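Local atomic coordinates of polyhedrin (Simulium ubiquitum cypovirus, PDB entry 5A9A), a protein that forms the crystalline matrix of cypovirus occlusion bodies, the polyhedra, microcrystals that embed virus particles and probably shield them outside the insect host. Residues P55-G60 with Q196-I201; V119-E124 with F173-R178; S109-I114 with K221-I226. All blocks are in the same frame, centred on the assembly; numbering follows the deposited sequence.

Contact 1: P55-G60 with Q196-I201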
ATOM      1  N   PRO A  55       0.853  14.430   3.245  1.00 15.95           N
ATOM      2  CA  PRO A  55       0.214  15.723   3.507  1.00 17.44           C
ATOM      3  C   PRO A  55      -1.085  15.647   4.314  1.00 20.45           C
ATOM      4  O   PRO A  55      -1.495  16.673   4.860  1.00 18.92           O
ATOM      5  CB  PRO A  55      -0.061  16.256   2.101  1.00 16.61           C
ATOM      6  CG  PRO A  55      -0.300  15.030   1.287  1.00 17.05           C
ATOM      7  CD  PRO A  55       0.539  13.925   1.897  1.00 15.51           C
ATOM      8  N   GLU A  56      -1.722  14.478   4.394  1.00 17.43           N
ATOM      9  CA  GLU A  56      -2.966  14.355   5.156  1.00 17.76           C
ATOM     10  C   GLU A  56      -2.774  13.542   6.440  1.00 17.56           C
ATOM     11  O   GLU A  56      -3.102  14.004   7.531  1.00 16.62           O
ATOM     12  CB  GLU A  56      -4.075  13.730   4.304  1.00 17.87           C
ATOM     13  CG  GLU A  56      -4.130  14.232   2.871  1.00 16.63           C
ATOM     14  CD  GLU A  56      -4.168  15.746   2.775  1.00 18.94           C
ATOM     15  OE1 GLU A  56      -4.616  16.403   3.740  1.00 18.07           O
ATOM     16  OE2 GLU A  56      -3.744  16.279   1.729  1.00 18.69           O
ATOM     17  N   PHE A  57      -2.253  12.328   6.309  1.00 16.26           N
ATOM     18  CA  PHE A  57      -1.960  11.501   7.479  1.00 17.03           C
ATOM     19  C   PHE A  57      -0.955  10.408   7.158  1.00 15.90           C
ATOM     20  O   PHE A  57      -0.975   9.836   6.071  1.00 15.94           O
ATOM     21  CB  PHE A  57      -3.242  10.880   8.056  1.00 16.49           C
ATOM     22  CG  PHE A  57      -4.010  10.039   7.078  1.00 16.41           C
ATOM     23  CD1 PHE A  57      -3.737   8.687   6.941  1.00 17.03           C
ATOM     24  CD2 PHE A  57      -5.019  10.595   6.309  1.00 16.19           C
ATOM     25  CE1 PHE A  57      -4.449   7.908   6.041  1.00 17.85           C
ATOM     26  CE2 PHE A  57      -5.736   9.824   5.412  1.00 15.56           C
ATOM     27  CZ  PHE A  57      -5.451   8.479   5.277  1.00 15.24           C
ATOM     28  N   ILE A  58      -0.069  10.132   8.111  1.00 16.16           N
ATOM     29  CA  ILE A  58       0.863   9.020   7.991  1.00 17.00           C
ATOM     30  C   ILE A  58       0.408   7.870   8.870  1.00 17.07           C
ATOM     31  O   ILE A  58       0.570   7.909  10.090  1.00 17.01           O
ATOM     32  CB  ILE A  58       2.289   9.403   8.426  1.00 17.21           C
ATOM     33  CG1 ILE A  58       2.849  10.507   7.530  1.00 14.09           C
ATOM     34  CG2 ILE A  58       3.197   8.179   8.377  1.00 15.01           C
ATOM     35  CD1 ILE A  58       4.149  11.093   8.038  1.00 14.20           C
ATOM     36  N   ASN A  59      -0.178   6.855   8.251  1.00 16.17           N
ATOM     37  CA  ASN A  59      -0.425   5.604   8.945  1.00 18.89           C
ATOM     38  C   ASN A  59       0.267   4.472   8.205  1.00 20.78           C
ATOM     39  O   ASN A  59       0.751   4.646   7.086  1.00 18.66           O
ATOM     40  CB  ASN A  59      -1.925   5.331   9.108  1.00 18.52           C
ATOM     41  CG  ASN A  59      -2.638   5.136   7.788  1.00 19.55           C
ATOM     42  OD1 ASN A  59      -2.010   5.014   6.738  1.00 19.23           O
ATOM     43  ND2 ASN A  59      -3.966   5.095   7.839  1.00 17.88           N
ATOM     44  N   GLY A  60       0.324   3.313   8.843  1.00 17.35           N
ATOM     45  CA  GLY A  60       1.034   2.184   8.286  1.00 19.60           C
ATOM     46  C   GLY A  60       1.338   1.188   9.379  1.00 19.51           C
ATOM     47  O   GLY A  60       0.839   1.309  10.500  1.00 15.67           O
ATOM     48  N   GLN A 196      -7.001  11.646  -2.392  1.00 14.97           N
ATOM     49  CA  GLN A 196      -6.139  11.476  -3.554  1.00 15.91           C
ATOM     50  C   GLN A 196      -4.751  12.072  -3.334  1.00 16.19           C
ATOM     51  O   GLN A 196      -3.791  11.668  -3.984  1.00 17.02           O
ATOM     52  CB  GLN A 196      -6.790  12.100  -4.790  1.00 17.64           C
ATOM     53  CG  GLN A 196      -8.072  11.408  -5.219  1.00 17.34           C
ATOM     54  CD  GLN A 196      -8.659  11.995  -6.487  1.00 18.94           C
ATOM     55  OE1 GLN A 196      -8.337  13.115  -6.874  1.00 22.82           O
ATOM     56  NE2 GLN A 196      -9.521  11.233  -7.147  1.00 19.17           N
ATOM     57  N   ASN A 197      -4.646  13.031  -2.419  1.00 16.00           N
ATOM     58  CA  ASN A 197      -3.358  13.648  -2.114  1.00 16.00           C
ATOM     59  C   ASN A 197      -2.539  12.844  -1.113  1.00 15.83           C
ATOM     60  O   ASN A 197      -1.318  12.990  -1.047  1.00 15.30           O
ATOM     61  CB  ASN A 197      -3.550  15.066  -1.573  1.00 18.44           C
ATOM     62  CG  ASN A 197      -3.574  16.114  -2.668  1.00 16.48           C
ATOM     63  OD1 ASN A 197      -3.592  15.791  -3.856  1.00 17.82           O
ATOM     64  ND2 ASN A 197      -3.570  17.380  -2.271  1.00 18.71           N
ATOM     65  N   ASN A 198      -3.197  12.000  -0.326  1.00 15.46           N
ATOM     66  CA  ASN A 198      -2.486  11.286   0.723  1.00 16.25           C
ATOM     67  C   ASN A 198      -1.771  10.056   0.182  1.00 16.53           C
ATOM     68  O   ASN A 198      -2.226   8.924   0.338  1.00 17.13           O
ATOM     69  CB  ASN A 198      -3.403  10.922   1.891  1.00 16.07           C
ATOM     70  CG  ASN A 198      -2.638  10.772   3.190  1.00 16.80           C
ATOM     71  OD1 ASN A 198      -1.978  11.714   3.637  1.00 16.18           O
ATOM     72  ND2 ASN A 198      -2.710   9.591   3.800  1.00 16.76           N
ATOM     73  N   ILE A 199      -0.646  10.315  -0.474  1.00 16.04           N
ATOM     74  CA  ILE A 199       0.265   9.275  -0.914  1.00 17.73           C
ATOM     75  C   ILE A 199       1.337   9.137   0.159  1.00 17.99           C
ATOM     76  O   ILE A 199       2.264   9.945   0.234  1.00 15.98           O
ATOM     77  CB  ILE A 199       0.909   9.648  -2.256  1.00 18.29           C
ATOM     78  CG1 ILE A 199      -0.176   9.989  -3.278  1.00 16.92           C
ATOM     79  CG2 ILE A 199       1.786   8.514  -2.763  1.00 17.29           C
ATOM     80  CD1 ILE A 199       0.342  10.674  -4.521  1.00 18.01           C
ATOM     81  N   ILE A 200       1.188   8.124   1.003  1.00 16.20           N
ATOM     82  CA  ILE A 200       2.078   7.935   2.138  1.00 16.37           C
ATOM     83  C   ILE A 200       3.398   7.335   1.664  1.00 17.25           C
ATOM     84  O   ILE A 200       3.469   6.157   1.314  1.00 15.81           O
ATOM     85  CB  ILE A 200       1.432   7.026   3.202  1.00 16.56           C
ATOM     86  CG1 ILE A 200       0.062   7.583   3.600  1.00 16.83           C
ATOM     87  CG2 ILE A 200       2.328   6.909   4.424  1.00 17.46           C
ATOM     88  CD1 ILE A 200      -0.795   6.608   4.380  1.00 19.41           C
ATOM     89  N   ILE A 201       4.439   8.160   1.637  1.00 15.30           N
ATOM     90  CA  ILE A 201       5.748   7.712   1.186  1.00 15.51           C
ATOM     91  C   ILE A 201       6.444   6.899   2.268  1.00 16.36           C
ATOM     92  O   ILE A 201       6.642   7.375   3.384  1.00 15.32           O
ATOM     93  CB  ILE A 201       6.668   8.897   0.818  1.00 15.58           C
ATOM     94  CG1 ILE A 201       5.977   9.841  -0.170  1.00 16.63           C
ATOM     95  CG2 ILE A 201       7.983   8.386   0.235  1.00 15.26           C
ATOM     96  CD1 ILE A 201       5.618   9.194  -1.491  1.00 16.10           C
TER
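Asn198 reaches from the end of helix 191-197 to the backbone of Glu56 and Phe57 at the start of strand 57-62. Asn198 CB lies against CG of Glu56, 3.5 Å away, as the two side chains run alongside in opposite senses. CG sits anti to the backbone N (chi1 -154°), beside the carbonyl carbon. OD1 accepts two backbone N-H groups from the same face of its plane. The bond from Phe57 N to Asn198 OD1 is 2.8 Å long and the straighter one. Glu56 N lies 2.9 Å from Asn198 OD1, in a more bent bond (135°). Asn198 is the centre of an inverse gamma turn, by which the chain leaves the helix and runs on to strand 201-208 of the six-stranded sheet. Asn198 ND2 donates to Phe57 O at 2.9 Å, on a lone pair in the carbonyl plane. The amide is thus held at both ends. ND2 also lies over the centre of the Phe57 ring, 3.1 Å above its plane, with the amide tilted 34° from the ring. CD1 of Ile200 comes within 3.1 Å of Asn59 OD1. The nitrogen of the Asn59 amide, ND2, bonds to Gln196 O of the third subunit.

Contact 2: V119-E124 with F173-R178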
ATOM      1  N   VAL A 119      -3.390  10.851  17.486  1.00 18.04           N
ATOM      2  CA  VAL A 119      -2.257   9.976  17.218  1.00 17.65           C
ATOM      3  C   VAL A 119      -2.441   8.627  17.911  1.00 18.86           C
ATOM      4  O   VAL A 119      -2.877   8.558  19.064  1.00 16.35           O
ATOM      5  CB  VAL A 119      -0.931  10.617  17.687  1.00 17.16           C
ATOM      6  CG1 VAL A 119       0.181   9.577  17.762  1.00 19.59           C
ATOM      7  CG2 VAL A 119      -0.541  11.759  16.763  1.00 16.38           C
ATOM      8  N   ARG A 120      -2.119   7.558  17.193  1.00 15.89           N
ATOM      9  CA  ARG A 120      -2.128   6.217  17.760  1.00 16.22           C
ATOM     10  C   ARG A 120      -0.847   5.497  17.365  1.00 15.63           C
ATOM     11  O   ARG A 120      -0.512   5.425  16.184  1.00 15.52           O
ATOM     12  CB  ARG A 120      -3.326   5.411  17.250  1.00 17.07           C
ATOM     13  CG  ARG A 120      -4.691   6.030  17.520  1.00 17.95           C
ATOM     14  CD  ARG A 120      -5.051   6.028  18.996  1.00 17.61           C
ATOM     15  NE  ARG A 120      -6.427   6.473  19.212  1.00 19.65           N
ATOM     16  CZ  ARG A 120      -6.783   7.731  19.466  1.00 19.92           C
ATOM     17  NH1 ARG A 120      -5.865   8.686  19.553  1.00 18.85           N
ATOM     18  NH2 ARG A 120      -8.062   8.034  19.640  1.00 16.81           N
ATOM     19  N   VAL A 121      -0.131   4.981  18.357  1.00 15.52           N
ATOM     20  CA  VAL A 121       1.016   4.115  18.115  1.00 16.42           C
ATOM     21  C   VAL A 121       0.847   2.877  18.977  1.00 16.86           C
ATOM     22  O   VAL A 121       0.806   2.964  20.204  1.00 14.86           O
ATOM     23  CB  VAL A 121       2.349   4.799  18.459  1.00 18.18           C
ATOM     24  CG1 VAL A 121       3.506   3.821  18.283  1.00 16.14           C
ATOM     25  CG2 VAL A 121       2.558   6.036  17.595  1.00 17.13           C
ATOM     26  N   GLU A 122       0.743   1.720  18.335  1.00 15.24           N
ATOM     27  CA  GLU A 122       0.413   0.504  19.060  1.00 17.59           C
ATOM     28  C   GLU A 122       1.400  -0.619  18.780  1.00 18.27           C
ATOM     29  O   GLU A 122       1.679  -0.949  17.627  1.00 15.37           O
ATOM     30  CB  GLU A 122      -1.008   0.059  18.708  1.00 18.08           C
ATOM     31  CG  GLU A 122      -1.560  -1.021  19.625  1.00 18.86           C
ATOM     32  CD  GLU A 122      -3.076  -1.111  19.570  1.00 21.71           C
ATOM     33  OE1 GLU A 122      -3.612  -1.529  18.522  1.00 18.55           O
ATOM     34  OE2 GLU A 122      -3.731  -0.762  20.577  1.00 19.85           O
ATOM     35  N   VAL A 123       1.935  -1.191  19.850  1.00 17.45           N
ATOM     36  CA  VAL A 123       2.781  -2.369  19.743  1.00 19.67           C
ATOM     37  C   VAL A 123       1.874  -3.589  19.731  1.00 20.44           C
ATOM     38  O   VAL A 123       1.270  -3.940  20.745  1.00 19.37           O
ATOM     39  CB  VAL A 123       3.772  -2.458  20.913  1.00 22.21           C
ATOM     40  CG1 VAL A 123       4.686  -3.661  20.746  1.00 21.93           C
ATOM     41  CG2 VAL A 123       4.587  -1.177  21.008  1.00 19.97           C
ATOM     42  N   GLU A 124       1.774  -4.226  18.570  1.00 17.45           N
ATOM     43  CA  GLU A 124       0.843  -5.327  18.373  1.00 18.83           C
ATOM     44  C   GLU A 124       1.549  -6.650  18.616  1.00 19.57           C
ATOM     45  O   GLU A 124       2.769  -6.682  18.773  1.00 18.57           O
ATOM     46  CB  GLU A 124       0.290  -5.287  16.947  1.00 17.25           C
ATOM     47  CG  GLU A 124      -0.167  -3.904  16.500  1.00 17.65           C
ATOM     48  CD  GLU A 124      -1.423  -3.439  17.218  1.00 21.89           C
ATOM     49  OE1 GLU A 124      -1.891  -4.150  18.133  1.00 17.21           O
ATOM     50  OE2 GLU A 124      -1.939  -2.357  16.867  1.00 20.52           O
ATOM     51  N   PHE A 173       0.536   2.221  13.383  1.00 15.08           N
ATOM     52  CA  PHE A 173       0.558   3.633  13.776  1.00 17.12           C
ATOM     53  C   PHE A 173      -0.301   4.541  12.903  1.00 17.74           C
ATOM     54  O   PHE A 173      -0.615   4.216  11.756  1.00 17.29           O
ATOM     55  CB  PHE A 173       1.996   4.156  13.775  1.00 17.33           C
ATOM     56  CG  PHE A 173       2.741   3.878  12.502  1.00 19.17           C
ATOM     57  CD1 PHE A 173       2.687   4.768  11.443  1.00 18.07           C
ATOM     58  CD2 PHE A 173       3.498   2.726  12.368  1.00 18.85           C
ATOM     59  CE1 PHE A 173       3.371   4.511  10.268  1.00 19.50           C
ATOM     60  CE2 PHE A 173       4.187   2.463  11.198  1.00 18.97           C
ATOM     61  CZ  PHE A 173       4.124   3.361  10.145  1.00 18.72           C
ATOM     62  N   LYS A 174      -0.660   5.693  13.464  1.00 15.95           N
ATOM     63  CA  LYS A 174      -1.455   6.697  12.769  1.00 17.95           C
ATOM     64  C   LYS A 174      -1.061   8.091  13.249  1.00 17.45           C
ATOM     65  O   LYS A 174      -1.152   8.388  14.438  1.00 15.62           O
ATOM     66  CB  LYS A 174      -2.947   6.472  13.028  1.00 18.34           C
ATOM     67  CG  LYS A 174      -3.855   7.380  12.212  1.00 24.12           C
ATOM     68  CD  LYS A 174      -4.932   8.032  13.068  1.00 26.66           C
ATOM     69  CE  LYS A 174      -5.926   7.019  13.611  1.00 24.48           C
ATOM     70  NZ  LYS A 174      -7.194   7.683  14.030  1.00 24.50           N
ATOM     71  N   PHE A 175      -0.620   8.937  12.323  1.00 17.29           N
ATOM     72  CA  PHE A 175      -0.286  10.323  12.639  1.00 18.24           C
ATOM     73  C   PHE A 175      -1.036  11.261  11.699  1.00 17.33           C
ATOM     74  O   PHE A 175      -0.564  11.541  10.603  1.00 17.61           O
ATOM     75  CB  PHE A 175       1.223  10.557  12.509  1.00 19.13           C
ATOM     76  CG  PHE A 175       2.054   9.658  13.380  1.00 18.77           C
ATOM     77  CD1 PHE A 175       2.333  10.004  14.692  1.00 18.95           C
ATOM     78  CD2 PHE A 175       2.560   8.470  12.884  1.00 18.92           C
ATOM     79  CE1 PHE A 175       3.095   9.172  15.496  1.00 19.95           C
ATOM     80  CE2 PHE A 175       3.326   7.639  13.681  1.00 19.20           C
ATOM     81  CZ  PHE A 175       3.594   7.991  14.987  1.00 18.65           C
ATOM     82  N   PRO A 176      -2.212  11.746  12.128  1.00 18.18           N
ATOM     83  CA  PRO A 176      -3.082  12.548  11.263  1.00 18.81           C
ATOM     84  C   PRO A 176      -2.859  14.054  11.394  1.00 17.91           C
ATOM     85  O   PRO A 176      -2.492  14.539  12.463  1.00 17.61           O
ATOM     86  CB  PRO A 176      -4.477  12.171  11.757  1.00 20.47           C
ATOM     87  CG  PRO A 176      -4.283  11.936  13.228  1.00 22.83           C
ATOM     88  CD  PRO A 176      -2.857  11.443  13.416  1.00 18.55           C
ATOM     89  N   SER A 177      -3.090  14.780  10.303  1.00 17.76           N
ATOM     90  CA  SER A 177      -2.928  16.232  10.290  1.00 19.63           C
ATOM     91  C   SER A 177      -3.987  16.918  11.144  1.00 18.39           C
ATOM     92  O   SER A 177      -5.088  16.393  11.323  1.00 17.17           O
ATOM     93  CB  SER A 177      -3.044  16.773   8.861  1.00 19.07           C
ATOM     94  OG  SER A 177      -2.286  16.010   7.939  1.00 26.40           O
ATOM     95  N   ARG A 178      -3.648  18.090  11.671  1.00 17.90           N
ATOM     96  CA  ARG A 178      -4.648  18.995  12.219  1.00 18.51           C
ATOM     97  C   ARG A 178      -5.391  19.633  11.057  1.00 21.17           C
ATOM     98  O   ARG A 178      -4.826  19.813   9.977  1.00 19.12           O
ATOM     99  CB  ARG A 178      -4.001  20.114  13.035  1.00 22.56           C
ATOM    100  CG  ARG A 178      -3.491  19.733  14.409  1.00 21.41           C
ATOM    101  CD  ARG A 178      -3.189  21.005  15.192  1.00 26.05           C
ATOM    102  NE  ARG A 178      -2.451  20.770  16.429  1.00 26.19           N
ATOM    103  CZ  ARG A 178      -1.123  20.771  16.524  1.00 25.92           C
ATOM    104  NH1 ARG A 178      -0.372  20.976  15.451  1.00 20.64           N
ATOM    105  NH2 ARG A 178      -0.545  20.562  17.700  1.00 21.41           N
TER
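The Phe175 ring meets two valines of the neighbouring strand obliquely, through CD1, CE1 and CZ. Val121 CG2 lies 3.4 Å from Phe175 CZ, a close contact. Val119 CG1 lies 3.7 Å from Phe175 CE1. Phe175 also packs on Ile108 and Ala110 of strand 105-111. The pyrrolidine of Pro176 follows in the chain, and Val119 CG2 touches Pro176 CD at 4.1 Å, the two side chains crossing at about a right angle. Phe173 takes part through CB, which is near Val121 CG2. Its ring leads away from strand 120-124 and meets Tyr52 edge to face.

The two backbones join at Arg120 and Lys174, an antiparallel hydrogen-bonded pair. Arg120 N donates to Lys174 O at 3.0 Å. Lys174 N returns a bond of 2.7 Å to Arg120 O. Next along is the non-hydrogen-bonded pair Val121 and Phe173. Phe173 CA makes a CA-H...O contact with Arg120 O at 3.2 Å.

Arg120 and Lys174 project from the face opposite Val121 and Phe173. Their chains touch through Arg120 CG and Lys174 CE, while their like charges stay apart. The guanidinium turns back, and NH1 donates to Val119 O and to Glu117 O. Lys174 NZ makes a weak hydrogen bond to Asn197 OD1 of the third subunit. The sheet thus has one apolar face, which packs on strands 105-111 and 157-163 of the larger sheet, while Arg120 and Lys174 lie on its other face, where Lys174 reaches a neighbouring subunit. This is the packing of a beta sandwich, with strands 120-124 and 170-176 at the middle of its smaller, four-stranded antiparallel sheet.

Contact 3: S109-I114 with K221-I226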
ATOM      1  N   SER A 109      10.122   9.563  15.782  1.00 15.44           N
ATOM      2  CA  SER A 109      10.155  11.013  15.697  1.00 15.98           C
ATOM      3  C   SER A 109       9.029  11.478  14.782  1.00 16.94           C
ATOM      4  O   SER A 109       9.084  11.279  13.571  1.00 15.65           O
ATOM      5  CB  SER A 109      11.504  11.476  15.147  1.00 16.48           C
ATOM      6  OG  SER A 109      11.504  12.869  14.900  1.00 15.52           O
ATOM      7  N   ALA A 110       8.003  12.086  15.370  1.00 16.35           N
ATOM      8  CA  ALA A 110       6.858  12.566  14.603  1.00 16.80           C
ATOM      9  C   ALA A 110       6.895  14.085  14.507  1.00 17.13           C
ATOM     10  O   ALA A 110       6.978  14.777  15.521  1.00 16.21           O
ATOM     11  CB  ALA A 110       5.563  12.105  15.245  1.00 19.07           C
ATOM     12  N   ASN A 111       6.828  14.601  13.284  1.00 15.61           N
ATOM     13  CA  ASN A 111       7.026  16.027  13.057  1.00 15.79           C
ATOM     14  C   ASN A 111       5.999  16.634  12.113  1.00 16.10           C
ATOM     15  O   ASN A 111       5.651  16.040  11.091  1.00 14.71           O
ATOM     16  CB  ASN A 111       8.423  16.272  12.496  1.00 17.31           C
ATOM     17  CG  ASN A 111       9.501  15.609  13.322  1.00 18.31           C
ATOM     18  OD1 ASN A 111      10.111  16.237  14.187  1.00 18.17           O
ATOM     19  ND2 ASN A 111       9.740  14.326  13.065  1.00 17.47           N
ATOM     20  N   GLY A 112       5.525  17.825  12.464  1.00 15.45           N
ATOM     21  CA  GLY A 112       4.602  18.560  11.623  1.00 16.15           C
ATOM     22  C   GLY A 112       3.328  18.959  12.345  1.00 17.64           C
ATOM     23  O   GLY A 112       3.198  18.797  13.561  1.00 14.64           O
ATOM     24  N   ASN A 113       2.386  19.483  11.571  1.00 15.63           N
ATOM     25  CA  ASN A 113       1.101  19.927  12.085  1.00 17.64           C
ATOM     26  C   ASN A 113       0.196  18.728  12.353  1.00 19.75           C
ATOM     27  O   ASN A 113      -0.724  18.446  11.583  1.00 15.79           O
ATOM     28  CB  ASN A 113       0.457  20.865  11.064  1.00 16.89           C
ATOM     29  CG  ASN A 113      -0.831  21.472  11.555  1.00 18.44           C
ATOM     30  OD1 ASN A 113      -1.033  21.648  12.758  1.00 17.59           O
ATOM     31  ND2 ASN A 113      -1.715  21.809  10.622  1.00 18.06           N
ATOM     32  N   ILE A 114       0.470  18.029  13.452  1.00 17.98           N
ATOM     33  CA  ILE A 114      -0.182  16.760  13.753  1.00 18.16           C
ATOM     34  C   ILE A 114      -1.210  16.891  14.875  1.00 18.78           C
ATOM     35  O   ILE A 114      -0.962  17.545  15.891  1.00 16.87           O
ATOM     36  CB  ILE A 114       0.873  15.703  14.149  1.00 19.95           C
ATOM     37  CG1 ILE A 114       1.760  15.383  12.943  1.00 15.62           C
ATOM     38  CG2 ILE A 114       0.204  14.439  14.676  1.00 18.36           C
ATOM     39  CD1 ILE A 114       3.020  14.617  13.282  1.00 16.26           C
ATOM     40  N   LYS A 221      17.937  16.530   8.625  1.00 16.43           N
ATOM     41  CA  LYS A 221      16.572  16.485   8.110  1.00 17.61           C
ATOM     42  C   LYS A 221      15.620  17.295   8.989  1.00 18.76           C
ATOM     43  O   LYS A 221      14.435  17.419   8.684  1.00 18.15           O
ATOM     44  CB  LYS A 221      16.078  15.040   8.032  1.00 18.28           C
ATOM     45  CG  LYS A 221      17.005  14.094   7.276  1.00 19.65           C
ATOM     46  CD  LYS A 221      17.208  14.510   5.826  1.00 18.38           C
ATOM     47  CE  LYS A 221      18.178  13.563   5.130  1.00 17.67           C
ATOM     48  NZ  LYS A 221      18.409  13.905   3.702  1.00 18.09           N
ATOM     49  N   ASN A 222      16.145  17.841  10.081  1.00 16.67           N
ATOM     50  CA  ASN A 222      15.338  18.616  11.020  1.00 16.56           C
ATOM     51  C   ASN A 222      14.121  17.841  11.517  1.00 19.86           C
ATOM     52  O   ASN A 222      12.989  18.325  11.475  1.00 17.91           O
ATOM     53  CB  ASN A 222      14.924  19.953  10.400  1.00 17.17           C
ATOM     54  CG  ASN A 222      16.083  20.930  10.316  1.00 18.39           C
ATOM     55  OD1 ASN A 222      16.478  21.524  11.318  1.00 15.24           O
ATOM     56  ND2 ASN A 222      16.642  21.086   9.123  1.00 18.61           N
ATOM     57  N   LEU A 223      14.381  16.625  11.984  1.00 16.97           N
ATOM     58  CA  LEU A 223      13.385  15.806  12.656  1.00 17.56           C
ATOM     59  C   LEU A 223      13.802  15.737  14.115  1.00 17.56           C
ATOM     60  O   LEU A 223      14.991  15.609  14.407  1.00 16.04           O
ATOM     61  CB  LEU A 223      13.364  14.407  12.043  1.00 16.54           C
ATOM     62  CG  LEU A 223      13.127  14.380  10.531  1.00 18.05           C
ATOM     63  CD1 LEU A 223      13.363  12.992   9.956  1.00 18.19           C
ATOM     64  CD2 LEU A 223      11.717  14.863  10.217  1.00 19.70           C
ATOM     65  N   CYS A 224      12.849  15.834  15.036  1.00 18.81           N
ATOM     66  CA  CYS A 224      13.209  15.929  16.444  1.00 18.17           C
ATOM     67  C   CYS A 224      13.841  14.628  16.924  1.00 17.97           C
ATOM     68  O   CYS A 224      13.483  13.540  16.472  1.00 15.72           O
ATOM     69  CB  CYS A 224      12.011  16.313  17.318  1.00 20.43           C
ATOM     70  SG  CYS A 224      10.770  15.027  17.557  1.00 19.56           S
ATOM     71  N   TYR A 225      14.800  14.753  17.831  1.00 15.64           N
ATOM     72  CA  TYR A 225      15.506  13.593  18.347  1.00 16.47           C
ATOM     73  C   TYR A 225      15.968  13.828  19.773  1.00 16.40           C
ATOM     74  O   TYR A 225      16.499  14.885  20.095  1.00 17.19           O
ATOM     75  CB  TYR A 225      16.718  13.266  17.473  1.00 15.77           C
ATOM     76  CG  TYR A 225      17.450  12.026  17.932  1.00 19.17           C
ATOM     77  CD1 TYR A 225      16.934  10.762  17.675  1.00 18.19           C
ATOM     78  CD2 TYR A 225      18.649  12.118  18.624  1.00 19.71           C
ATOM     79  CE1 TYR A 225      17.591   9.623  18.100  1.00 19.61           C
ATOM     80  CE2 TYR A 225      19.316  10.983  19.050  1.00 19.45           C
ATOM     81  CZ  TYR A 225      18.783   9.740  18.785  1.00 19.64           C
ATOM     82  OH  TYR A 225      19.443   8.609  19.204  1.00 17.43           O
ATOM     83  N   ILE A 226      15.756  12.826  20.618  1.00 16.63           N
ATOM     84  CA  ILE A 226      16.266  12.831  21.978  1.00 18.29           C
ATOM     85  C   ILE A 226      17.248  11.674  22.085  1.00 18.29           C
ATOM     86  O   ILE A 226      16.890  10.528  21.817  1.00 17.19           O
ATOM     87  CB  ILE A 226      15.127  12.655  22.999  1.00 18.24           C
ATOM     88  CG1 ILE A 226      13.959  13.582  22.647  1.00 19.12           C
ATOM     89  CG2 ILE A 226      15.633  12.920  24.409  1.00 18.70           C
ATOM     90  CD1 ILE A 226      12.853  13.602  23.681  1.00 20.81           C
TER
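Ser109 OG is gripped by two groups, the backbone of Cys224 and the amide of Asn111. OG, anti to the backbone N (chi1 173°), reaches Cys224 O and donates to it at 2.6 Å, on a lone pair in the carbonyl plane. Ser109 OG accepts from Asn111 ND2 at 2.9 Å, in a nearly straight bond.

The Asn111 amide closes the link. Asn111 OD1 accepts from Cys224 N at 2.9 Å, with an N-H...O angle of 168°. The donor is tilted 24° from the carbonyl plane. Ser109 and Asn111 point to the same side of strand 105-111, and between them they hold both the N-H and the C=O of Cys224. ND2 has a further acceptor in Arg35 O, on strand 34-41, so the amide has partners for both its oxygen and its nitrogen. These bonds fix which way round the amide lies. All three residues are buried, and much of the polar bonding of Ser109 and Asn111 is to each other and to Cys224.

The side chains of Leu223 and Cys224 pack against this network. Leu223 crosses Asn111 at about a right angle, and Leu223 CD2 lies 3.5 Å from Asn111 ND2. Leu223 CB lies 3.7 Å from Ser109 OG. Cys224 SG sits near both polar side chains, 3.6 Å from Asn111 OD1. Met218 of helix 211-221 packs on Ser109 and Leu223, and Phe159 of strand 157-163 packs on Ser109 and Cys224. Trp134 of the second subunit packs on Asn111 and Leu223.

Asn222, with positive phi, is where the chain leaves helix 211-221. The contact therefore joins the link between helix 211-221 and strand 225-226 to the end of an inner strand of the six-stranded antiparallel sheet, through side chains gripping a backbone and not through strand pairing.

In the fold
Contacts 1 and 2 share the four-stranded sheet, where strands 57-62 and 170-176 are neighbours. Their centres are 12 Å apart and they touch, as Ile58 O lies 2.7 Å from Phe175 N. Contact 3 sits on strand 105-111 of the six-stranded sheet. Its centre is 14 Å from that of contact 2 and 16 Å from that of contact 1. Arg178 and Asn113 bridge contacts 2 and 3, while contacts 1 and 3 do not touch. Along the chain, contact 2 is nested inside the loops closed by both others, which cross each other. Distant parts of the chain are thus interlaced across both sheets. All three contacts also reach neighbouring subunits of the trimer.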